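2-keto acid:ferredoxin oxidoreductase subunit alpha (PDB 1YD7) probably forms the alpha subunit of a four-subunit enzyme that oxidises 2-oxoglutarate with CoA to succinyl-CoA and CO2, passing the electrons to ferredoxin. Local coordinates at residues D21-Q24 with A30-A33; T92-S95 with L101-E104; I168-L173 with T179-L184. All blocks are in the same frame, centred on the assembly; numbering follows the deposited sequence.

Contact 1: D21-Q24 with A30-A33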
ATOM      1  N   ASP A  21       2.786  -0.009  19.175  1.00 29.03           N
ATOM      2  CA  ASP A  21       2.951  -1.407  18.945  1.00 31.08           C
ATOM      3  C   ASP A  21       4.284  -1.543  18.263  1.00 29.99           C
ATOM      4  O   ASP A  21       4.690  -0.674  17.486  1.00 29.75           O
ATOM      5  CB  ASP A  21       1.848  -1.946  18.031  1.00 35.66           C
ATOM      6  CG  ASP A  21       1.550  -3.428  18.269  1.00 36.86           C
ATOM      7  OD1 ASP A  21       2.349  -4.139  18.943  1.00 36.86           O
ATOM      8  OD2 ASP A  21       0.476  -3.864  17.813  1.00 32.30           O
ATOM      9  N   PHE A  22       4.922  -2.672  18.520  1.00 31.91           N
ATOM     10  CA  PHE A  22       6.286  -2.923  18.128  1.00 33.11           C
ATOM     11  C   PHE A  22       6.146  -3.818  16.916  1.00 32.07           C
ATOM     12  O   PHE A  22       5.837  -5.008  17.050  1.00 29.13           O
ATOM     13  CB  PHE A  22       7.011  -3.602  19.316  1.00 34.63           C
ATOM     14  CG  PHE A  22       8.485  -3.827  19.116  1.00 35.05           C
ATOM     15  CD1 PHE A  22       9.305  -2.813  18.638  1.00 36.11           C
ATOM     16  CD2 PHE A  22       9.066  -5.055  19.458  1.00 34.13           C
ATOM     17  CE1 PHE A  22      10.677  -3.015  18.462  1.00 35.32           C
ATOM     18  CE2 PHE A  22      10.422  -5.259  19.309  1.00 35.28           C
ATOM     19  CZ  PHE A  22      11.239  -4.234  18.816  1.00 35.25           C
ATOM     20  N   ILE A  23       6.344  -3.245  15.726  1.00 31.60           N
ATOM     21  CA  ILE A  23       5.922  -3.911  14.490  1.00 30.07           C
ATOM     22  C   ILE A  23       6.969  -3.757  13.440  1.00 26.21           C
ATOM     23  O   ILE A  23       7.842  -2.924  13.576  1.00 23.83           O
ATOM     24  CB  ILE A  23       4.572  -3.367  13.952  1.00 29.59           C
ATOM     25  CG1 ILE A  23       4.664  -1.875  13.632  1.00 31.98           C
ATOM     26  CG2 ILE A  23       3.465  -3.587  14.963  1.00 30.11           C
ATOM     27  CD1 ILE A  23       3.407  -1.314  13.051  1.00 32.56           C
ATOM     28  N   GLN A  24       6.879  -4.575  12.397  1.00 21.33           N
ATOM     29  CA  GLN A  24       7.819  -4.497  11.294  1.00 26.36           C
ATOM     30  C   GLN A  24       7.283  -3.580  10.191  1.00 26.56           C
ATOM     31  O   GLN A  24       6.114  -3.182  10.225  1.00 20.95           O
ATOM     32  CB  GLN A  24       8.112  -5.890  10.752  1.00 30.96           C
ATOM     33  CG  GLN A  24       8.946  -6.747  11.727  1.00 32.24           C
ATOM     34  CD  GLN A  24       9.199  -8.127  11.207  1.00 30.99           C
ATOM     35  OE1 GLN A  24       8.278  -8.913  11.050  1.00 31.59           O
ATOM     36  NE2 GLN A  24      10.451  -8.424  10.915  1.00 33.47           N
ATOM     37  N   ALA A  30       0.767  -2.231   5.761  1.00 27.47           N
ATOM     38  CA  ALA A  30      -0.585  -2.789   5.806  1.00 28.16           C
ATOM     39  C   ALA A  30      -1.567  -2.041   6.716  1.00 30.99           C
ATOM     40  O   ALA A  30      -2.706  -1.753   6.337  1.00 29.77           O
ATOM     41  CB  ALA A  30      -0.519  -4.262   6.216  1.00 29.33           C
ATOM     42  N   ARG A  31      -1.142  -1.751   7.941  1.00 30.78           N
ATOM     43  CA  ARG A  31      -1.986  -1.012   8.863  1.00 28.34           C
ATOM     44  C   ARG A  31      -2.320   0.393   8.364  1.00 27.35           C
ATOM     45  O   ARG A  31      -3.454   0.855   8.519  1.00 24.80           O
ATOM     46  CB  ARG A  31      -1.330  -0.908  10.233  1.00 28.87           C
ATOM     47  CG  ARG A  31      -1.250  -2.216  10.937  1.00 31.47           C
ATOM     48  CD  ARG A  31      -0.890  -2.048  12.434  1.00 30.26           C
ATOM     49  NE  ARG A  31      -0.547  -3.348  13.033  1.00 32.05           N
ATOM     50  CZ  ARG A  31      -0.456  -3.590  14.345  1.00 31.59           C
ATOM     51  NH1 ARG A  31      -0.746  -2.661  15.249  1.00 28.70           N
ATOM     52  NH2 ARG A  31      -0.110  -4.797  14.757  1.00 32.76           N
ATOM     53  N   ALA A  32      -1.315   1.075   7.825  1.00 25.08           N
ATOM     54  CA  ALA A  32      -1.491   2.407   7.248  1.00 26.39           C
ATOM     55  C   ALA A  32      -2.463   2.393   6.057  1.00 26.23           C
ATOM     56  O   ALA A  32      -3.349   3.238   5.962  1.00 24.18           O
ATOM     57  CB  ALA A  32      -0.148   2.969   6.808  1.00 24.28           C
ATOM     58  N   ALA A  33      -2.264   1.437   5.155  1.00 27.05           N
ATOM     59  CA  ALA A  33      -3.095   1.303   3.967  1.00 26.78           C
ATOM     60  C   ALA A  33      -4.554   1.150   4.373  1.00 29.07           C
ATOM     61  O   ALA A  33      -5.400   1.902   3.926  1.00 30.80           O
ATOM     62  CB  ALA A  33      -2.620   0.146   3.123  1.00 26.25           C
TER
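Ile23 and Arg31 have the closest CA atoms across this contact, 10.1 Å apart, so strand 21-24 and helix 30-33 meet through side chains. Arg31 spans the gap. Its chain is extended from CG to NE and brings the guanidinium to the strand. There it holds Asp21 end-on, with both terminal nitrogens on one oxygen. Arg31 NH1 lies 3.1 Å from Asp21 OD2, and Arg31 NH2 lies 3.2 Å from the same Asp21 OD2. Both bonds are bent, at 147° and 140°, and come from the same face of the carboxylate. The two flat groups are turned 67° against each other, so this is not a side-by-side pairing.

The salt bridge ties the two-stranded antiparallel sheet of strands 19-24 and 193-198 to helix 25-36, which follows directly, in a chain whose sequence is consistent with the thiamine diphosphate-binding domains of this enzyme family. Glu27 OE2, one turn back on that helix, takes Arg31 NE in a second salt bridge. Asp21 OD1 is engaged separately, accepting a 3.0 Å bond from Phe22 N. Ile23 covers one guanidinium face near its rim. Its CG2 branch, anti to the carbonyl carbon, comes within 3.8 Å of Arg31 NH2.

Contact 2: T92-S95 with L101-E104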
ATOM      1  N   THR A  92      -1.405  -2.334  -5.193  1.00 34.78           N
ATOM      2  CA  THR A  92      -0.768  -3.578  -5.559  1.00 35.65           C
ATOM      3  C   THR A  92       0.673  -3.508  -5.063  1.00 34.31           C
ATOM      4  O   THR A  92       1.154  -2.429  -4.720  1.00 33.97           O
ATOM      5  CB  THR A  92      -0.844  -3.844  -7.098  1.00 37.86           C
ATOM      6  OG1 THR A  92      -0.127  -5.051  -7.424  1.00 42.08           O
ATOM      7  CG2 THR A  92      -0.271  -2.669  -7.919  1.00 40.32           C
ATOM      8  N   ALA A  93       1.335  -4.663  -5.003  1.00 36.90           N
ATOM      9  CA  ALA A  93       2.715  -4.781  -4.524  1.00 43.07           C
ATOM     10  C   ALA A  93       3.536  -5.680  -5.423  1.00 44.74           C
ATOM     11  O   ALA A  93       3.108  -6.766  -5.759  1.00 42.40           O
ATOM     12  CB  ALA A  93       2.759  -5.307  -3.099  1.00 44.16           C
ATOM     13  N   THR A  94       4.722  -5.215  -5.804  1.00 50.81           N
ATOM     14  CA  THR A  94       5.612  -5.992  -6.664  1.00 52.51           C
ATOM     15  C   THR A  94       7.047  -5.926  -6.149  1.00 53.70           C
ATOM     16  O   THR A  94       7.351  -5.161  -5.231  1.00 49.32           O
ATOM     17  CB  THR A  94       5.523  -5.547  -8.150  1.00 52.94           C
ATOM     18  OG1 THR A  94       6.403  -6.361  -8.933  1.00 52.99           O
ATOM     19  CG2 THR A  94       5.871  -4.057  -8.333  1.00 51.12           C
ATOM     20  N   SER A  95       7.909  -6.763  -6.726  1.00 58.46           N
ATOM     21  CA  SER A  95       9.296  -6.888  -6.265  1.00 63.38           C
ATOM     22  C   SER A  95      10.276  -7.061  -7.431  1.00 65.83           C
ATOM     23  O   SER A  95       9.946  -7.682  -8.440  1.00 65.14           O
ATOM     24  CB  SER A  95       9.425  -8.061  -5.281  1.00 63.09           C
ATOM     25  OG  SER A  95      10.543  -7.883  -4.427  1.00 64.05           O
ATOM     26  N   LEU A 101       7.761  -4.348 -15.401  1.00 72.66           N
ATOM     27  CA  LEU A 101       6.695  -4.956 -16.223  1.00 73.62           C
ATOM     28  C   LEU A 101       5.395  -4.160 -16.117  1.00 73.95           C
ATOM     29  O   LEU A 101       4.601  -4.139 -17.055  1.00 75.17           O
ATOM     30  CB  LEU A 101       6.406  -6.410 -15.816  1.00 75.28           C
ATOM     31  CG  LEU A 101       7.507  -7.476 -15.869  1.00 75.85           C
ATOM     32  CD1 LEU A 101       6.879  -8.865 -15.697  1.00 75.79           C
ATOM     33  CD2 LEU A 101       8.314  -7.406 -17.151  1.00 75.51           C
HETATM   34  N   MSE A 102       5.186  -3.516 -14.972  1.00 72.84           N
HETATM   35  CA  MSE A 102       4.033  -2.647 -14.762  1.00 74.71           C
HETATM   36  C   MSE A 102       4.188  -1.248 -15.389  1.00 73.75           C
HETATM   37  O   MSE A 102       3.211  -0.499 -15.463  1.00 73.20           O
HETATM   38  CB  MSE A 102       3.771  -2.476 -13.258  1.00 75.76           C
HETATM   39  CG  MSE A 102       3.472  -3.773 -12.511  1.00 76.48           C
HETATM   40 SE   MSE A 102       3.053  -3.439 -10.618  1.00 77.15          SE
HETATM   41  CE  MSE A 102       2.267  -5.205 -10.086  1.00 76.76           C
ATOM     42  N   GLN A 103       5.399  -0.901 -15.826  1.00 72.03           N
ATOM     43  CA  GLN A 103       5.733   0.472 -16.206  1.00 72.05           C
ATOM     44  C   GLN A 103       4.705   1.137 -17.124  1.00 71.72           C
ATOM     45  O   GLN A 103       4.327   2.283 -16.889  1.00 70.51           O
ATOM     46  CB  GLN A 103       7.112   0.526 -16.863  1.00 72.61           C
ATOM     47  N   GLU A 104       4.249   0.416 -18.150  1.00 70.32           N
ATOM     48  CA  GLU A 104       3.342   0.985 -19.158  1.00 68.36           C
ATOM     49  C   GLU A 104       1.911   1.148 -18.667  1.00 63.87           C
ATOM     50  O   GLU A 104       1.272   2.131 -18.993  1.00 62.81           O
ATOM     51  CB  GLU A 104       3.347   0.128 -20.421  1.00 69.86           C
ATOM     52  CG  GLU A 104       2.655   0.770 -21.615  1.00 71.02           C
ATOM     53  CD  GLU A 104       2.543  -0.186 -22.787  1.00 72.38           C
ATOM     54  OE1 GLU A 104       3.543  -0.882 -23.080  1.00 74.59           O
ATOM     55  OE2 GLU A 104       1.454  -0.252 -23.405  1.00 73.13           O
TER
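Thr92 and Thr94 on strand 90-95 meet the side chain of Met102, which is modelled as selenomethionine. The strand belongs to the parallel sheet of an alpha/beta domain, assigned by sequence to the thiamine diphosphate-binding part of the 2-keto acid:ferredoxin oxidoreductases. The chain leaves the end of this strand and enters the short helix 98-102. Met102 then reaches back to the sheet. The closest CA atoms across the contact, those of Thr94 and Met102, are 8.9 Å apart, and the methionine side chain bridges that distance.

The apolar contacts come first. Met102 has CG anti to its own carbonyl carbon (chi1 -60°), and the chain runs extended beyond it. This carries SE and CE to the two threonines, which they meet tip to tip. At Thr94 the methyl does much of the work, with Thr94 CG2 3.7 Å from Met102 SE. Thr94 CB lies 3.8 Å from Met102 CE. At Thr92 the methyl is more distant, with Thr92 CG2 4.2 Å from Met102 CE. All three side chains are buried. Ile77 of helix 73-85 also touches Met102, while Ser76 and Glu73 of that helix touch Thr92 and Thr94, so this helix closes around the same spot.

The polar groups look to other partners. No hydrogen bond crosses between the two segments. Thr92 OG1 bonds to Ala42 O on the neighbouring strand 40-43, so the buried hydroxyl donates to a main-chain carbonyl. On the other flank, the backbone of Thr92 and Thr94 pairs with strand 116-121. The methionine therefore meets the hydroxyl only by packing: Met102 CE rests 3.6 Å from Thr92 OG1.

Contact 3: I168-L173 with T179-L184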
ATOM      1  N   ILE A 168       0.387   6.351   4.387  1.00 25.26           N
ATOM      2  CA  ILE A 168      -0.739   7.256   4.486  1.00 30.56           C
ATOM      3  C   ILE A 168      -0.605   8.440   3.524  1.00 32.79           C
ATOM      4  O   ILE A 168      -1.581   8.817   2.847  1.00 31.97           O
ATOM      5  CB  ILE A 168      -0.951   7.730   5.928  1.00 33.45           C
ATOM      6  CG1 ILE A 168      -1.542   6.587   6.754  1.00 35.21           C
ATOM      7  CG2 ILE A 168      -1.888   8.940   5.976  1.00 32.82           C
ATOM      8  CD1 ILE A 168      -1.467   6.827   8.197  1.00 39.84           C
ATOM      9  N   ARG A 169       0.595   9.016   3.454  1.00 30.41           N
ATOM     10  CA  ARG A 169       0.837  10.114   2.559  1.00 31.36           C
ATOM     11  C   ARG A 169       0.658   9.680   1.105  1.00 28.77           C
ATOM     12  O   ARG A 169       0.155  10.463   0.305  1.00 28.18           O
ATOM     13  CB  ARG A 169       2.206  10.746   2.822  1.00 35.16           C
ATOM     14  CG  ARG A 169       2.564  11.908   1.894  1.00 39.27           C
ATOM     15  CD  ARG A 169       3.413  13.000   2.586  1.00 44.31           C
ATOM     16  NE  ARG A 169       4.598  12.488   3.284  1.00 48.24           N
ATOM     17  CZ  ARG A 169       4.799  12.529   4.611  1.00 50.75           C
ATOM     18  NH1 ARG A 169       5.925  12.034   5.098  1.00 49.26           N
ATOM     19  NH2 ARG A 169       3.902  13.035   5.468  1.00 51.24           N
ATOM     20  N   ALA A 170       1.036   8.441   0.759  1.00 26.96           N
ATOM     21  CA  ALA A 170       0.922   7.974  -0.613  1.00 24.62           C
ATOM     22  C   ALA A 170      -0.545   7.862  -1.055  1.00 25.63           C
ATOM     23  O   ALA A 170      -0.849   8.184  -2.182  1.00 25.44           O
ATOM     24  CB  ALA A 170       1.617   6.657  -0.804  1.00 25.89           C
ATOM     25  N   PHE A 171      -1.424   7.380  -0.178  1.00 25.27           N
ATOM     26  CA  PHE A 171      -2.845   7.332  -0.486  1.00 31.02           C
ATOM     27  C   PHE A 171      -3.374   8.765  -0.623  1.00 29.87           C
ATOM     28  O   PHE A 171      -4.062   9.070  -1.607  1.00 29.13           O
ATOM     29  CB  PHE A 171      -3.647   6.526   0.547  1.00 28.82           C
ATOM     30  CG  PHE A 171      -3.554   5.052   0.345  1.00 29.17           C
ATOM     31  CD1 PHE A 171      -2.670   4.278   1.103  1.00 28.88           C
ATOM     32  CD2 PHE A 171      -4.313   4.437  -0.620  1.00 29.85           C
ATOM     33  CE1 PHE A 171      -2.533   2.931   0.878  1.00 29.96           C
ATOM     34  CE2 PHE A 171      -4.209   3.076  -0.834  1.00 32.95           C
ATOM     35  CZ  PHE A 171      -3.309   2.311  -0.074  1.00 30.71           C
ATOM     36  N   ASN A 172      -3.023   9.639   0.321  1.00 27.47           N
ATOM     37  CA  ASN A 172      -3.458  11.038   0.248  1.00 29.51           C
ATOM     38  C   ASN A 172      -3.022  11.720  -1.024  1.00 29.59           C
ATOM     39  O   ASN A 172      -3.825  12.421  -1.608  1.00 30.06           O
ATOM     40  CB  ASN A 172      -3.037  11.867   1.454  1.00 30.42           C
ATOM     41  CG  ASN A 172      -3.811  11.516   2.652  1.00 32.55           C
ATOM     42  OD1 ASN A 172      -4.823  10.851   2.522  1.00 32.39           O
ATOM     43  ND2 ASN A 172      -3.346  11.931   3.846  1.00 31.03           N
ATOM     44  N   LEU A 173      -1.801  11.462  -1.492  1.00 29.75           N
ATOM     45  CA  LEU A 173      -1.320  12.073  -2.748  1.00 29.53           C
ATOM     46  C   LEU A 173      -2.017  11.503  -3.977  1.00 28.85           C
ATOM     47  O   LEU A 173      -2.223  12.237  -4.934  1.00 25.14           O
ATOM     48  CB  LEU A 173       0.218  11.933  -2.937  1.00 26.95           C
ATOM     49  CG  LEU A 173       1.086  12.656  -1.877  1.00 32.13           C
ATOM     50  CD1 LEU A 173       2.551  12.167  -1.924  1.00 32.92           C
ATOM     51  CD2 LEU A 173       1.012  14.190  -2.000  1.00 32.42           C
ATOM     52  N   THR A 179      -3.765  10.128  -9.287  1.00 32.91           N
ATOM     53  CA  THR A 179      -2.596   9.661  -9.998  1.00 28.05           C
ATOM     54  C   THR A 179      -1.947   8.478  -9.272  1.00 25.81           C
ATOM     55  O   THR A 179      -2.155   8.298  -8.080  1.00 25.04           O
ATOM     56  CB  THR A 179      -1.633  10.862 -10.182  1.00 24.02           C
ATOM     57  OG1 THR A 179      -0.722  10.595 -11.243  1.00 26.90           O
ATOM     58  CG2 THR A 179      -0.854  11.155  -8.891  1.00 24.14           C
ATOM     59  N   PRO A 180      -1.174   7.663  -9.993  1.00 27.44           N
ATOM     60  CA  PRO A 180      -0.395   6.623  -9.322  1.00 28.79           C
ATOM     61  C   PRO A 180       0.698   7.207  -8.398  1.00 30.65           C
ATOM     62  O   PRO A 180       1.374   8.175  -8.775  1.00 32.36           O
ATOM     63  CB  PRO A 180       0.252   5.858 -10.467  1.00 28.60           C
ATOM     64  CG  PRO A 180      -0.375   6.350 -11.737  1.00 29.71           C
ATOM     65  CD  PRO A 180      -0.994   7.658 -11.456  1.00 30.08           C
ATOM     66  N   VAL A 181       0.824   6.660  -7.189  1.00 30.54           N
ATOM     67  CA  VAL A 181       1.941   6.983  -6.295  1.00 31.02           C
ATOM     68  C   VAL A 181       2.711   5.711  -5.921  1.00 33.34           C
ATOM     69  O   VAL A 181       2.123   4.679  -5.598  1.00 27.56           O
ATOM     70  CB  VAL A 181       1.474   7.751  -5.065  1.00 29.22           C
ATOM     71  CG1 VAL A 181       2.655   8.131  -4.158  1.00 29.48           C
ATOM     72  CG2 VAL A 181       0.740   9.005  -5.488  1.00 29.84           C
ATOM     73  N   ILE A 182       4.037   5.795  -6.018  1.00 35.07           N
ATOM     74  CA  ILE A 182       4.920   4.667  -5.796  1.00 35.05           C
ATOM     75  C   ILE A 182       5.476   4.725  -4.382  1.00 33.91           C
ATOM     76  O   ILE A 182       6.077   5.717  -4.006  1.00 31.58           O
ATOM     77  CB  ILE A 182       6.099   4.680  -6.802  1.00 36.33           C
ATOM     78  CG1 ILE A 182       5.580   4.887  -8.218  1.00 37.82           C
ATOM     79  CG2 ILE A 182       6.957   3.374  -6.713  1.00 34.14           C
ATOM     80  CD1 ILE A 182       4.638   3.855  -8.677  1.00 37.75           C
ATOM     81  N   LEU A 183       5.246   3.673  -3.595  1.00 37.82           N
ATOM     82  CA  LEU A 183       5.943   3.506  -2.304  1.00 37.21           C
ATOM     83  C   LEU A 183       7.087   2.532  -2.583  1.00 35.24           C
ATOM     84  O   LEU A 183       6.856   1.380  -2.896  1.00 33.02           O
ATOM     85  CB  LEU A 183       5.030   3.009  -1.182  1.00 37.70           C
ATOM     86  CG  LEU A 183       5.645   3.107   0.225  1.00 39.08           C
ATOM     87  CD1 LEU A 183       5.468   4.475   0.858  1.00 36.86           C
ATOM     88  CD2 LEU A 183       5.040   2.050   1.124  1.00 41.96           C
ATOM     89  N   LEU A 184       8.308   3.056  -2.564  1.00 37.04           N
ATOM     90  CA  LEU A 184       9.492   2.311  -2.940  1.00 40.40           C
ATOM     91  C   LEU A 184      10.167   1.858  -1.647  1.00 41.72           C
ATOM     92  O   LEU A 184      10.618   2.691  -0.864  1.00 39.97           O
ATOM     93  CB  LEU A 184      10.419   3.191  -3.773  1.00 41.15           C
ATOM     94  CG  LEU A 184      11.779   2.606  -4.171  1.00 44.71           C
ATOM     95  CD1 LEU A 184      11.627   1.307  -4.944  1.00 48.89           C
ATOM     96  CD2 LEU A 184      12.564   3.619  -4.988  1.00 45.31           C
TER
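Val181 faces Ala170 at the close point of this contact, and both residues are buried. Their CA atoms are only 5.9 Å apart, and the small Ala170 side chain is consistent with so close an approach. Ala170 CB touches Val181 CG1 at 3.8 Å. The valine also packs against the helix backbone, with Val181 CB 3.7 Å from Ala170 O. Val181 CG1 is anti to its backbone N (chi1 -178°), and the two methyls divide the work: CG1 goes to Ala170, and CG2 lies over Ala170 O and against Leu173. Here Leu173 CB is 3.9 Å from Val181 CG2.

Packing is looser toward Thr179, which is partly exposed, as is Leu173. The only approach there is Thr179 CG2 to Leu173 O at 4.3 Å. The contact joins helix 160-177 to strand 180-185 in a beta-alpha-beta unit that starts at strand 153-155. Leu155 of that first strand touches both Leu173 and Val181, so the packing takes in all three elements.

No hydrogen bond or salt bridge links the two segments. Asn172 on the helix bonds instead to Glu205 O and Ile207 N, and the strand backbone to its sheet neighbours. Helix and strand are thus held to each other here by van der Waals fit.

How the contacts relate
The three contacts follow one another along the chain, and each joins a strand to a helix. Contact 1 lies at the small antiparallel pair. It is largely buried too, with only the aspartate partly exposed, and adds a salt bridge to its packing. Contacts 2 and 3 both reach the parallel sheet and are held by packing, though contact 2 includes a hydroxyl whose hydrogen bond goes to Ala42 O. Contact 2 is fully buried, whereas contact 3 is buried at one end and partly exposed at the other. Contacts 1 and 3 touch through their helices: Ala33 CA packs against Phe171 CE1 at 3.5 Å. Contacts 1 and 2 lie on opposite sides of the chain's centre.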